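Local structure of protein (CD58) (Homo sapiens, 1CCZ) at residues A36-N40 and S41-A45. The protein binds the T-cell adhesion receptor CD2 through its N-terminal immunoglobulin-like domain, and so probably supports adhesion between T cells and their partner cells. Residues are numbered along the deposited sequence; the frame is centred on the assembly and turned at random.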
loop_
_atom_site.group_PDB
_atom_site.type_symbol
_atom_site.label_atom_id
_atom_site.label_comp_id
_atom_site.label_asym_id
_atom_site.label_seq_id
_atom_site.Cartn_x
_atom_site.Cartn_y
_atom_site.Cartn_z
ATOM N N ALA A 36 -14.073 -15.800 6.746
ATOM C CA ALA A 36 -14.175 -17.069 6.051
ATOM C C ALA A 36 -13.741 -18.150 7.013
ATOM O O ALA A 36 -13.053 -17.868 8.002
ATOM C CB ALA A 36 -13.251 -17.074 4.853
ATOM N N GLU A 37 -14.108 -19.389 6.707
ATOM C CA GLU A 37 -13.753 -20.512 7.565
ATOM C C GLU A 37 -13.733 -21.850 6.839
ATOM O O GLU A 37 -14.312 -21.990 5.772
ATOM C CB GLU A 37 -14.758 -20.595 8.723
ATOM C CG GLU A 37 -16.086 -21.133 8.289
ATOM C CD GLU A 37 -17.184 -20.950 9.312
ATOM O OE1 GLU A 37 -17.029 -20.165 10.261
ATOM O OE2 GLU A 37 -18.229 -21.598 9.163
ATOM N N LEU A 38 -13.007 -22.802 7.418
ATOM C CA LEU A 38 -12.947 -24.193 6.967
ATOM C C LEU A 38 -13.412 -24.836 8.278
ATOM O O LEU A 38 -12.657 -24.917 9.249
ATOM C CB LEU A 38 -11.526 -24.643 6.647
ATOM C CG LEU A 38 -10.990 -24.179 5.291
ATOM C CD1 LEU A 38 -9.565 -24.677 5.111
ATOM C CD2 LEU A 38 -11.885 -24.698 4.167
ATOM N N GLU A 39 -14.678 -25.234 8.309
ATOM C CA GLU A 39 -15.291 -25.807 9.498
ATOM C C GLU A 39 -16.071 -27.092 9.188
ATOM O O GLU A 39 -16.944 -27.088 8.321
ATOM C CB GLU A 39 -16.241 -24.769 10.107
ATOM C CG GLU A 39 -16.833 -25.152 11.455
ATOM C CD GLU A 39 -17.698 -24.062 12.032
ATOM O OE1 GLU A 39 -17.137 -23.102 12.598
ATOM O OE2 GLU A 39 -18.936 -24.158 11.912
ATOM N N ASN A 40 -15.761 -28.177 9.900
ATOM C CA ASN A 40 -16.463 -29.434 9.697
ATOM C C ASN A 40 -16.366 -29.804 8.233
ATOM O O ASN A 40 -17.365 -30.231 7.638
ATOM C CB ASN A 40 -17.945 -29.290 10.048
ATOM C CG ASN A 40 -18.175 -28.913 11.490
ATOM O OD1 ASN A 40 -17.607 -29.528 12.396
ATOM N ND2 ASN A 40 -19.024 -27.899 11.718
ATOM N N SER A 41 -15.189 -29.602 7.644
ATOM C CA SER A 41 -14.955 -29.945 6.233
ATOM C C SER A 41 -15.708 -29.143 5.187
ATOM O O SER A 41 -15.800 -29.548 4.024
ATOM C CB SER A 41 -15.261 -31.417 6.007
ATOM O OG SER A 41 -14.369 -32.213 6.765
ATOM N N GLU A 42 -16.263 -28.015 5.594
ATOM C CA GLU A 42 -16.979 -27.183 4.663
ATOM C C GLU A 42 -16.375 -25.801 4.640
ATOM O O GLU A 42 -15.911 -25.297 5.657
ATOM C CB GLU A 42 -18.430 -27.071 5.073
ATOM C CG GLU A 42 -19.101 -28.385 5.305
ATOM C CD GLU A 42 -20.555 -28.189 5.565
ATOM O OE1 GLU A 42 -20.884 -27.569 6.598
ATOM O OE2 GLU A 42 -21.374 -28.629 4.730
ATOM N N PHE A 43 -16.395 -25.175 3.476
ATOM C CA PHE A 43 -15.869 -23.836 3.365
ATOM C C PHE A 43 -17.000 -22.846 3.222
ATOM O O PHE A 43 -18.020 -23.126 2.586
ATOM C CB PHE A 43 -14.962 -23.699 2.153
ATOM C CG PHE A 43 -14.706 -22.274 1.787
ATOM C CD1 PHE A 43 -13.725 -21.545 2.441
ATOM C CD2 PHE A 43 -15.484 -21.639 0.825
ATOM C CE1 PHE A 43 -13.521 -20.198 2.146
ATOM C CE2 PHE A 43 -15.286 -20.280 0.519
ATOM C CZ PHE A 43 -14.302 -19.561 1.182
ATOM N N ARG A 44 -16.842 -21.684 3.839
ATOM C CA ARG A 44 -17.832 -20.646 3.667
ATOM C C ARG A 44 -17.228 -19.295 3.997
ATOM O O ARG A 44 -16.346 -19.189 4.849
ATOM C CB ARG A 44 -19.107 -20.952 4.470
ATOM C CG ARG A 44 -19.132 -20.500 5.891
ATOM C CD ARG A 44 -20.407 -20.973 6.586
ATOM N NE ARG A 44 -20.869 -22.280 6.115
ATOM C CZ ARG A 44 -20.568 -23.449 6.691
ATOM N NH1 ARG A 44 -19.796 -23.497 7.770
ATOM N NH2 ARG A 44 -21.049 -24.580 6.189
ATOM N N ALA A 45 -17.656 -18.282 3.248
ATOM C CA ALA A 45 -17.180 -16.920 3.446
ATOM C C ALA A 45 -18.390 -16.104 3.910
ATOM O O ALA A 45 -19.529 -16.530 3.743
ATOM C CB ALA A 45 -16.604 -16.366 2.148
HETATM O O HOH W 1 -19.679 -26.257 9.116
#
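Arg-44 NH1 donates to Glu-37 OE2 at 2.8 Å, a salt bridge across a beta hairpin with a two-residue loop. The hairpin joins strand 33-39 to strand 42-45 through a type I' turn from Glu-39 to Glu-42. It lies at the margin of the N-terminal immunoglobulin-like domain, where strand 42-45 is outermost in its sheet. By the family's topology these are probably the C' and C'' strands of a V-set fold. Glu-37 and Arg-44 run side by side, with carboxylate and guanidinium planes 87° apart. Each CG is tucked between its own N and C (chi1 74° in Glu-37, 87° in Arg-44). This brings Glu-37 CG and Arg-44 CG to 3.9 Å. The arginine chain then bends at chi3. Glu-37 OE2 lies close to the guanidinium plane, at its edge, and is met nearly along its C-O axis. Arg-44 NH2 reaches Glu-42 OE1 at 3.0 Å, also in the guanidinium plane but from above the Glu-42 carboxylate. Two acidic groups thus hold the guanidinium and limit its rotation. The other Glu-37 oxygen, OE1, pairs with Lys-34.

The backbones of Glu-37 and Arg-44 form a hydrogen-bonded antiparallel pair. Glu-39 and Glu-42 form the next one and close the turn. Asn-40 N bonds to Glu-25 OE2 at the turn.

The other face carries Ala-36, Leu-38, Phe-43 and Ala-45. Leu-38 CD2 meets Phe-43 CB at 3.8 Å and lies at the edge of the ring. Ala-36 CB approaches Phe-43 CE1 at 4.1 Å. Val-53 and Leu-55 of strand 53-55 add to this apolar patch.

A water joins turn and salt-bridge network. It donates to Glu-39 O and Glu-42 OE1. The water oxygen accepts from Asn-40 ND2, and from Arg-44 NH1 at 3.1 Å.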